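Long-range contacts in uricase (Bacillus fastidiosus, PDB 4R8X), which probably catalyses the oxidation of urate by molecular oxygen to 5-hydroxyisourate, the first step of urate degradation towards (S)-allantoin: residues D[196-202]-D[269-275]; D[244-249]-D[299-303]; D[170-174]-D[233-239]. All blocks are in the same frame, centred on the assembly; numbering follows the deposited sequence.

Contact 1. Residues D[196-202]-D[269-275]; sequences RPLYIFL and TNNRTWD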
loop_
_atom_site.group_PDB
_atom_site.type_symbol
_atom_site.label_atom_id
_atom_site.label_comp_id
_atom_site.label_asym_id
_atom_site.label_seq_id
_atom_site.Cartn_x
_atom_site.Cartn_y
_atom_site.Cartn_z
ATOM N N ARG D 196 -10.685 -6.923 25.603
ATOM C CA ARG D 196 -10.950 -6.917 24.171
ATOM C C ARG D 196 -10.540 -8.261 23.587
ATOM O O ARG D 196 -9.695 -8.950 24.149
ATOM C CB ARG D 196 -10.168 -5.796 23.481
ATOM C CG ARG D 196 -10.524 -4.398 23.944
ATOM C CD ARG D 196 -9.468 -3.853 24.887
ATOM N NE ARG D 196 -8.213 -3.590 24.197
ATOM C CZ ARG D 196 -7.041 -3.481 24.808
ATOM N NH1 ARG D 196 -6.972 -3.619 26.125
ATOM N NH2 ARG D 196 -5.940 -3.243 24.108
ATOM N N PRO D 197 -11.133 -8.640 22.449
ATOM C CA PRO D 197 -10.736 -9.898 21.805
ATOM C C PRO D 197 -9.278 -9.828 21.347
ATOM O O PRO D 197 -8.897 -8.885 20.662
ATOM C CB PRO D 197 -11.674 -9.989 20.590
ATOM C CG PRO D 197 -12.801 -9.035 20.873
ATOM C CD PRO D 197 -12.226 -7.956 21.737
ATOM N N LEU D 198 -8.463 -10.800 21.738
ATOM C CA LEU D 198 -7.075 -10.835 21.287
ATOM C C LEU D 198 -6.968 -11.028 19.771
ATOM O O LEU D 198 -7.502 -11.990 19.213
ATOM C CB LEU D 198 -6.301 -11.933 22.013
ATOM C CG LEU D 198 -4.798 -11.978 21.736
ATOM C CD1 LEU D 198 -4.133 -10.671 22.144
ATOM C CD2 LEU D 198 -4.150 -13.157 22.448
ATOM N N TYR D 199 -6.269 -10.102 19.121
ATOM C CA TYR D 199 -6.149 -10.094 17.674
ATOM C C TYR D 199 -4.658 -10.100 17.370
ATOM O O TYR D 199 -3.939 -9.178 17.748
ATOM C CB TYR D 199 -6.858 -8.854 17.109
ATOM C CG TYR D 199 -6.888 -8.736 15.595
ATOM C CD1 TYR D 199 -6.741 -9.844 14.768
ATOM C CD2 TYR D 199 -7.066 -7.498 14.995
ATOM C CE1 TYR D 199 -6.767 -9.719 13.394
ATOM C CE2 TYR D 199 -7.082 -7.367 13.621
ATOM C CZ TYR D 199 -6.936 -8.480 12.833
ATOM O OH TYR D 199 -6.945 -8.338 11.473
ATOM N N ILE D 200 -4.199 -11.157 16.699
ATOM C CA ILE D 200 -2.770 -11.386 16.479
ATOM C C ILE D 200 -2.411 -11.592 15.009
ATOM O O ILE D 200 -3.200 -12.135 14.230
ATOM C CB ILE D 200 -2.251 -12.600 17.292
ATOM C CG1 ILE D 200 -2.902 -13.899 16.808
ATOM C CG2 ILE D 200 -2.522 -12.408 18.775
ATOM C CD1 ILE D 200 -2.392 -15.158 17.520
ATOM N N PHE D 201 -1.225 -11.121 14.637
ATOM C CA PHE D 201 -0.605 -11.449 13.358
ATOM C C PHE D 201 0.550 -12.373 13.697
ATOM O O PHE D 201 1.279 -12.107 14.659
ATOM C CB PHE D 201 -0.030 -10.204 12.677
ATOM C CG PHE D 201 -1.062 -9.208 12.199
ATOM C CD1 PHE D 201 -2.423 -9.368 12.460
ATOM C CD2 PHE D 201 -0.657 -8.115 11.457
ATOM C CE1 PHE D 201 -3.348 -8.430 12.013
ATOM C CE2 PHE D 201 -1.576 -7.182 10.999
ATOM C CZ PHE D 201 -2.921 -7.343 11.279
ATOM N N LEU D 202 0.739 -13.426 12.903
ATOM C CA LEU D 202 1.823 -14.387 13.128
ATOM C C LEU D 202 2.556 -14.693 11.835
ATOM O O LEU D 202 1.928 -14.963 10.810
ATOM C CB LEU D 202 1.293 -15.715 13.688
ATOM C CG LEU D 202 0.621 -15.758 15.058
ATOM C CD1 LEU D 202 0.212 -17.180 15.409
ATOM C CD2 LEU D 202 1.542 -15.181 16.127
ATOM N N THR D 269 5.527 -11.867 15.715
ATOM C CA THR D 269 4.121 -11.538 15.949
ATOM C C THR D 269 3.828 -10.050 15.901
ATOM O O THR D 269 4.731 -9.229 16.015
ATOM C CB THR D 269 3.690 -11.939 17.361
ATOM O OG1 THR D 269 4.214 -10.976 18.285
ATOM C CG2 THR D 269 4.220 -13.303 17.723
ATOM N N ASN D 270 2.549 -9.720 15.744
ATOM C CA ASN D 270 2.017 -8.410 16.099
ATOM C C ASN D 270 0.823 -8.623 17.017
ATOM O O ASN D 270 -0.005 -9.508 16.775
ATOM C CB ASN D 270 1.437 -7.657 14.894
ATOM C CG ASN D 270 2.479 -7.107 13.938
ATOM O OD1 ASN D 270 2.107 -6.456 12.962
ATOM N ND2 ASN D 270 3.761 -7.369 14.182
ATOM N N ASN D 271 0.710 -7.783 18.037
ATOM C CA ASN D 271 -0.544 -7.609 18.755
ATOM C C ASN D 271 -1.321 -6.474 18.096
ATOM O O ASN D 271 -0.871 -5.318 18.099
ATOM C CB ASN D 271 -0.287 -7.275 20.226
ATOM C CG ASN D 271 -1.548 -7.361 21.069
ATOM O OD1 ASN D 271 -2.652 -7.169 20.566
ATOM N ND2 ASN D 271 -1.393 -7.665 22.345
ATOM N N ARG D 272 -2.482 -6.803 17.529
ATOM C CA ARG D 272 -3.286 -5.833 16.782
ATOM C C ARG D 272 -4.646 -5.577 17.433
ATOM O O ARG D 272 -5.589 -5.085 16.794
ATOM C CB ARG D 272 -3.452 -6.312 15.342
ATOM C CG ARG D 272 -2.157 -6.274 14.553
ATOM C CD ARG D 272 -1.790 -4.841 14.205
ATOM N NE ARG D 272 -0.513 -4.767 13.503
ATOM C CZ ARG D 272 0.007 -3.641 13.031
ATOM N NH1 ARG D 272 -0.634 -2.498 13.207
ATOM N NH2 ARG D 272 1.162 -3.652 12.390
ATOM N N THR D 273 -4.724 -5.859 18.727
ATOM C CA THR D 273 -5.988 -5.834 19.460
ATOM C C THR D 273 -6.686 -4.477 19.416
ATOM O O THR D 273 -6.053 -3.439 19.584
ATOM C CB THR D 273 -5.769 -6.282 20.916
ATOM O OG1 THR D 273 -5.263 -7.624 20.908
ATOM C CG2 THR D 273 -7.042 -6.236 21.735
ATOM N N TRP D 274 -7.994 -4.513 19.180
ATOM C CA TRP D 274 -8.838 -3.325 19.099
ATOM C C TRP D 274 -8.957 -2.565 20.429
ATOM O O TRP D 274 -8.621 -3.092 21.495
ATOM C CB TRP D 274 -10.250 -3.734 18.677
ATOM C CG TRP D 274 -10.372 -4.405 17.321
ATOM C CD1 TRP D 274 -9.578 -4.221 16.210
ATOM C CD2 TRP D 274 -11.361 -5.373 16.950
ATOM N NE1 TRP D 274 -10.032 -5.014 15.171
ATOM C CE2 TRP D 274 -11.126 -5.722 15.601
ATOM C CE3 TRP D 274 -12.431 -5.974 17.626
ATOM C CZ2 TRP D 274 -11.927 -6.656 14.922
ATOM C CZ3 TRP D 274 -13.225 -6.888 16.951
ATOM C CH2 TRP D 274 -12.973 -7.214 15.608
ATOM N N ASP D 275 -9.466 -1.334 20.349
ATOM C CA ASP D 275 -9.843 -0.551 21.523
ATOM C C ASP D 275 -11.340 -0.699 21.748
ATOM O O ASP D 275 -12.117 -0.796 20.795
ATOM C CB ASP D 275 -9.543 0.936 21.307
ATOM C CG ASP D 275 -8.072 1.284 21.498
ATOM O OD1 ASP D 275 -7.342 0.492 22.133
ATOM O OD2 ASP D 275 -7.648 2.367 21.032
HETATM O O HOH W 1 -5.761 -1.594 21.673
HETATM O O HOH W 2 -9.431 -6.970 18.962
#
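The unusual feature of this antiparallel strand pair is a side-chain relay where the regular pairing ends. Asn271 OD1 accepts from Thr273 N (3.1 Å), an Asx turn, and also from Thr273 OG1 (2.7 Å); the same Thr273 OG1 then accepts from Tyr199 N (3.2 Å), so a threonine hydroxyl stands where a carbonyl would otherwise serve. Before the turn the ladder is orthodox: Phe201 and Asn270 exchange two backbone bonds, N to O and O to N, each 2.9 Å. Within the turn, Arg272 N reaches Tyr199 O at 2.8 Å. Past it, Arg196 NE binds Trp274 O (2.8 Å), and one water joins Pro197 O to Trp274 N.

On the face bearing Phe201 and Asn270, Arg272 CG sits 3.5 Å from the Phe201 ring centroid, a CH-pi contact, while Asn270 OD1 receives Arg272 NH2 at 3.0 Å. The edge of Tyr199 meets the face of Trp274 in an offset edge-to-face pair, and Trp274 also stacks on Phe15 of a second subunit. Asp275 forms a salt bridge with Arg293 of a third subunit. Ile200, Leu202 and Thr269 lie on the other face, with Asn271. Arg196 and Asn271 are both predicted to bind urate, and Asn271 probably O2 as well, so the arrangement is consistent with a uricase active site built where the paired strands end.

Contact 2. Residues D[244-249]-D[299-303]; sequences IQHLIY and QGFSV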
loop_
_atom_site.group_PDB
_atom_site.type_symbol
_atom_site.label_atom_id
_atom_site.label_comp_id
_atom_site.label_asym_id
_atom_site.label_seq_id
_atom_site.Cartn_x
_atom_site.Cartn_y
_atom_site.Cartn_z
ATOM N N ILE D 244 0.466 -13.202 24.431
ATOM C CA ILE D 244 0.921 -13.676 23.134
ATOM C C ILE D 244 2.206 -14.476 23.325
ATOM O O ILE D 244 2.410 -15.498 22.668
ATOM C CB ILE D 244 1.152 -12.517 22.159
ATOM C CG1 ILE D 244 -0.166 -11.807 21.868
ATOM C CG2 ILE D 244 1.755 -13.021 20.857
ATOM C CD1 ILE D 244 0.004 -10.611 20.989
ATOM N N GLN D 245 3.066 -14.010 24.231
ATOM C CA GLN D 245 4.305 -14.712 24.559
ATOM C C GLN D 245 4.014 -16.156 24.933
ATOM O O GLN D 245 4.604 -17.081 24.387
ATOM C CB GLN D 245 5.031 -14.030 25.724
ATOM C CG GLN D 245 5.695 -12.710 25.370
ATOM C CD GLN D 245 4.799 -11.507 25.593
ATOM O OE1 GLN D 245 3.579 -11.574 25.406
ATOM N NE2 GLN D 245 5.405 -10.392 25.995
ATOM N N HIS D 246 3.090 -16.327 25.872
ATOM C CA HIS D 246 2.672 -17.640 26.336
ATOM C C HIS D 246 2.055 -18.464 25.198
ATOM O O HIS D 246 2.370 -19.637 25.023
ATOM C CB HIS D 246 1.697 -17.452 27.502
ATOM C CG HIS D 246 1.106 -18.722 28.026
ATOM N ND1 HIS D 246 -0.242 -18.998 27.951
ATOM C CD2 HIS D 246 1.675 -19.784 28.647
ATOM C CE1 HIS D 246 -0.479 -20.175 28.503
ATOM N NE2 HIS D 246 0.668 -20.673 28.932
ATOM N N LEU D 247 1.186 -17.836 24.415
ATOM C CA LEU D 247 0.550 -18.512 23.287
ATOM C C LEU D 247 1.546 -19.106 22.293
ATOM O O LEU D 247 1.434 -20.279 21.922
ATOM C CB LEU D 247 -0.403 -17.557 22.577
ATOM C CG LEU D 247 -1.002 -18.052 21.260
ATOM C CD1 LEU D 247 -1.887 -19.275 21.498
ATOM C CD2 LEU D 247 -1.781 -16.931 20.611
ATOM N N ILE D 248 2.527 -18.315 21.872
ATOM C CA ILE D 248 3.422 -18.784 20.830
ATOM C C ILE D 248 4.364 -19.860 21.350
ATOM O O ILE D 248 4.786 -20.733 20.590
ATOM C CB ILE D 248 4.174 -17.637 20.110
ATOM C CG1 ILE D 248 5.025 -16.819 21.079
ATOM C CG2 ILE D 248 3.177 -16.738 19.386
ATOM C CD1 ILE D 248 5.888 -15.789 20.366
ATOM N N TYR D 249 4.661 -19.830 22.646
ATOM C CA TYR D 249 5.435 -20.916 23.229
ATOM C C TYR D 249 4.695 -22.239 23.022
ATOM O O TYR D 249 5.274 -23.232 22.563
ATOM C CB TYR D 249 5.676 -20.673 24.723
ATOM C CG TYR D 249 6.506 -21.741 25.410
ATOM C CD1 TYR D 249 7.785 -22.050 24.967
ATOM C CD2 TYR D 249 6.011 -22.431 26.515
ATOM C CE1 TYR D 249 8.548 -23.018 25.604
ATOM C CE2 TYR D 249 6.769 -23.397 27.154
ATOM C CZ TYR D 249 8.034 -23.686 26.691
ATOM O OH TYR D 249 8.798 -24.646 27.317
ATOM N N GLN D 299 6.574 -9.617 19.222
ATOM C CA GLN D 299 7.436 -10.592 19.879
ATOM C C GLN D 299 8.234 -11.337 18.818
ATOM O O GLN D 299 7.741 -11.576 17.711
ATOM C CB GLN D 299 6.603 -11.597 20.675
ATOM C CG GLN D 299 5.927 -11.041 21.923
ATOM C CD GLN D 299 4.628 -10.321 21.619
ATOM O OE1 GLN D 299 3.968 -10.607 20.625
ATOM N NE2 GLN D 299 4.252 -9.379 22.480
ATOM N N GLY D 300 9.468 -11.702 19.162
ATOM C CA GLY D 300 10.287 -12.602 18.373
ATOM C C GLY D 300 10.751 -13.713 19.294
ATOM O O GLY D 300 11.240 -13.446 20.390
ATOM N N PHE D 301 10.591 -14.963 18.877
ATOM C CA PHE D 301 10.874 -16.074 19.779
ATOM C C PHE D 301 11.092 -17.372 19.022
ATOM O O PHE D 301 10.443 -17.622 18.010
ATOM C CB PHE D 301 9.703 -16.239 20.758
ATOM C CG PHE D 301 10.013 -17.105 21.948
ATOM C CD1 PHE D 301 10.868 -16.665 22.941
ATOM C CD2 PHE D 301 9.430 -18.355 22.081
ATOM C CE1 PHE D 301 11.149 -17.459 24.042
ATOM C CE2 PHE D 301 9.701 -19.149 23.179
ATOM C CZ PHE D 301 10.563 -18.700 24.164
ATOM N N SER D 302 12.011 -18.196 19.507
ATOM C CA SER D 302 12.179 -19.536 18.959
ATOM C C SER D 302 11.997 -20.605 20.034
ATOM O O SER D 302 12.411 -20.429 21.183
ATOM C CB SER D 302 13.533 -19.691 18.259
ATOM O OG SER D 302 14.611 -19.517 19.160
ATOM N N VAL D 303 11.361 -21.703 19.634
ATOM C CA VAL D 303 11.086 -22.851 20.484
ATOM C C VAL D 303 11.834 -24.048 19.885
ATOM O O VAL D 303 11.881 -24.208 18.662
ATOM C CB VAL D 303 9.574 -23.138 20.549
ATOM C CG1 VAL D 303 9.259 -24.169 21.620
ATOM C CG2 VAL D 303 8.807 -21.854 20.829
#
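Gln299 begins the strand segment and makes its broadest contact with the helix. Gln299 OE1 lies 3.3 Å from Ile244 CG2, and Gln299 NE2 is 3.7 Å from Gln245 OE1; the carbonyl OE1 of Gln299 is hydrogen-bonded to Thr269 on the adjoining strand. Two glutamine side chains thus lie side by side at this end of an otherwise apolar interface. Alternation along the strand then decides which residues take part: Gly300 and Ser302 leave the helix alone, whereas Phe301 and Val303 direct their CA-to-CB bonds toward it.

At Phe301, CB packs against Ile248 CD1 (3.9 Å), and CE2 on the ring's edge approaches Tyr249 CD1, also at 3.9 Å. The ring is stacked on Phe58 of a fourth subunit, whose strand pairs with residues 299-301 and carries the sheet across the interface. Val303 ends the walk, its CG1 4.2 Å from Tyr249 CE1 and its CG2 4.2 Å from Ile248 O. The Tyr249 hydroxyl has its own partner in Glu311.

The axes of the short helix and strand segments approach to 9.5 Å at 29°, a separation that leaves room for one interleaved layer of side chains. Gln245, on the first turn of the helix, is predicted to bind urate and 5-hydroxyisourate. The whole is a helix laid on an antiparallel sheet, the layered alpha/beta packing of the T-fold to which uricases belong.

Contact 3. Residues D[170-174]-D[233-239]; sequences QLIKV and ASVFHTL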
loop_
_atom_site.group_PDB
_atom_site.type_symbol
_atom_site.label_atom_id
_atom_site.label_comp_id
_atom_site.label_asym_id
_atom_site.label_seq_id
_atom_site.Cartn_x
_atom_site.Cartn_y
_atom_site.Cartn_z
ATOM N N GLN D 170 -3.515 -13.937 10.304
ATOM C CA GLN D 170 -4.157 -12.899 11.114
ATOM C C GLN D 170 -5.402 -13.492 11.746
ATOM O O GLN D 170 -6.369 -13.781 11.053
ATOM C CB GLN D 170 -4.499 -11.650 10.282
ATOM C CG GLN D 170 -3.300 -11.057 9.545
ATOM C CD GLN D 170 -3.642 -9.809 8.760
ATOM O OE1 GLN D 170 -4.789 -9.370 8.730
ATOM N NE2 GLN D 170 -2.644 -9.234 8.113
ATOM N N LEU D 171 -5.368 -13.684 13.064
ATOM C CA LEU D 171 -6.437 -14.373 13.775
ATOM C C LEU D 171 -6.920 -13.570 14.970
ATOM O O LEU D 171 -6.129 -12.963 15.692
ATOM C CB LEU D 171 -5.964 -15.748 14.263
ATOM C CG LEU D 171 -5.535 -16.748 13.195
ATOM C CD1 LEU D 171 -4.852 -17.935 13.876
ATOM C CD2 LEU D 171 -6.736 -17.196 12.379
ATOM N N ILE D 172 -8.229 -13.578 15.173
ATOM C CA ILE D 172 -8.836 -12.982 16.361
ATOM C C ILE D 172 -9.549 -14.067 17.171
ATOM O O ILE D 172 -10.082 -15.017 16.607
ATOM C CB ILE D 172 -9.820 -11.844 15.959
ATOM C CG1 ILE D 172 -10.162 -10.944 17.150
ATOM C CG2 ILE D 172 -11.086 -12.406 15.300
ATOM C CD1 ILE D 172 -10.877 -9.678 16.725
ATOM N N LYS D 173 -9.521 -13.945 18.499
ATOM C CA LYS D 173 -10.284 -14.839 19.369
ATOM C C LYS D 173 -11.275 -14.017 20.179
ATOM O O LYS D 173 -10.879 -13.154 20.958
ATOM C CB LYS D 173 -9.360 -15.626 20.308
ATOM C CG LYS D 173 -10.071 -16.685 21.145
ATOM C CD LYS D 173 -9.086 -17.518 21.956
ATOM C CE LYS D 173 -9.793 -18.633 22.707
ATOM N NZ LYS D 173 -8.812 -19.462 23.475
ATOM N N VAL D 174 -12.563 -14.289 19.996
ATOM C CA VAL D 174 -13.609 -13.487 20.631
ATOM C C VAL D 174 -13.993 -13.971 22.031
ATOM O O VAL D 174 -15.142 -13.858 22.459
ATOM C CB VAL D 174 -14.856 -13.382 19.736
ATOM C CG1 VAL D 174 -14.488 -12.702 18.429
ATOM C CG2 VAL D 174 -15.455 -14.756 19.478
ATOM N N ALA D 233 -3.853 -22.192 14.597
ATOM C CA ALA D 233 -5.245 -21.829 14.791
ATOM C C ALA D 233 -5.886 -22.687 15.875
ATOM O O ALA D 233 -6.643 -22.186 16.705
ATOM C CB ALA D 233 -6.001 -21.966 13.489
ATOM N N SER D 234 -5.560 -23.976 15.872
ATOM C CA SER D 234 -6.137 -24.929 16.816
ATOM C C SER D 234 -5.698 -24.643 18.246
ATOM O O SER D 234 -6.504 -24.684 19.175
ATOM C CB SER D 234 -5.773 -26.366 16.426
ATOM O OG SER D 234 -6.333 -26.697 15.163
ATOM N N VAL D 235 -4.419 -24.338 18.415
ATOM C CA VAL D 235 -3.899 -24.004 19.731
ATOM C C VAL D 235 -4.493 -22.680 20.224
ATOM O O VAL D 235 -4.901 -22.575 21.375
ATOM C CB VAL D 235 -2.362 -23.962 19.730
ATOM C CG1 VAL D 235 -1.817 -23.443 21.077
ATOM C CG2 VAL D 235 -1.805 -25.359 19.422
ATOM N N PHE D 236 -4.581 -21.685 19.343
ATOM C CA PHE D 236 -5.209 -20.403 19.684
ATOM C C PHE D 236 -6.647 -20.630 20.175
ATOM O O PHE D 236 -7.079 -20.056 21.184
ATOM C CB PHE D 236 -5.181 -19.478 18.460
ATOM C CG PHE D 236 -5.456 -18.019 18.758
ATOM C CD1 PHE D 236 -5.227 -17.476 20.017
ATOM C CD2 PHE D 236 -5.948 -17.187 17.756
ATOM C CE1 PHE D 236 -5.484 -16.125 20.270
ATOM C CE2 PHE D 236 -6.207 -15.840 17.998
ATOM C CZ PHE D 236 -5.978 -15.307 19.256
ATOM N N HIS D 237 -7.370 -21.510 19.483
ATOM C CA HIS D 237 -8.755 -21.842 19.836
ATOM C C HIS D 237 -8.886 -22.488 21.209
ATOM O O HIS D 237 -9.748 -22.110 21.994
ATOM C CB HIS D 237 -9.353 -22.741 18.746
ATOM C CG HIS D 237 -10.667 -23.370 19.102
ATOM N ND1 HIS D 237 -11.881 -22.839 18.717
ATOM C CD2 HIS D 237 -10.953 -24.516 19.763
ATOM C CE1 HIS D 237 -12.855 -23.624 19.141
ATOM N NE2 HIS D 237 -12.318 -24.651 19.775
ATOM N N THR D 238 -8.012 -23.443 21.503
ATOM C CA THR D 238 -8.156 -24.285 22.688
ATOM C C THR D 238 -7.493 -23.720 23.952
ATOM O O THR D 238 -8.067 -23.772 25.043
ATOM C CB THR D 238 -7.608 -25.700 22.401
ATOM O OG1 THR D 238 -8.419 -26.325 21.401
ATOM C CG2 THR D 238 -7.603 -26.559 23.659
ATOM N N LEU D 239 -6.299 -23.166 23.795
ATOM C CA LEU D 239 -5.509 -22.697 24.928
ATOM C C LEU D 239 -6.103 -21.446 25.566
ATOM O O LEU D 239 -6.533 -20.527 24.868
ATOM C CB LEU D 239 -4.073 -22.412 24.479
ATOM C CG LEU D 239 -3.059 -21.922 25.519
ATOM C CD1 LEU D 239 -2.656 -23.048 26.461
ATOM C CD2 LEU D 239 -1.842 -21.323 24.830
HETATM O O HOH W 3 -9.843 -21.175 25.310
#
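This is helix-on-sheet packing in the T-fold of uricase: the end of helix 225-238 lies against the last residues of strand 156-173, the axes of the short segments 9.3 Å apart and only 17° from parallel. Strand alternation sets the pattern. Leu171 and Lys173 point toward the helix, while Ile172 points away, to a side where it packs on Tyr199, Pro197 and Trp274 and on Phe118 of a second subunit. That subunit also pairs a strand antiparallel with residues 171-173, so the sheet continues beyond the chain.

Phe236 is the central helix residue. Phe236 CE2 meets Leu171 CB at 3.7 Å, and one face of the Phe236 ring takes Lys173 CB in a CH-pi contact, 4.0 Å from the centroid. Nearly one turn earlier in the helix, Ala233 CB touches Leu171 CD1 (4.2 Å). The Lys173 side chain, fully extended with all four chi angles t, passes Phe236 and carries its charge to the C-terminal end of the helix, where carbonyls lack backbone partners in the next turn. There Lys173 NZ donates to Phe236 O at 2.9 Å and to His237 O at 3.2 Å, and a water accepts from the same Lys173 NZ at 2.7 Å.

Overall arrangement
The three contacts form one continuous patch on the same side of the chain's centre, and all reach one antiparallel sheet. Contacts 1 and 3 are closest, their centres about 11 Å apart, through the neighbouring strands 156-173 and 198-208; contact 2 lies about 14 Å from the centre of either. Along the chain, contact 3 closes before contact 2 opens, while contact 1 crosses both. The successive helices 225-238 and 244-258 meet where Leu247 packs on Phe236, and Ile200 lies against Leu247 from the sheet. Thus strand pairing and helix packing together place the predicted urate-binding residues Arg196, Gln245 and Asn271, while other subunits extend the sheet at two of the contacts.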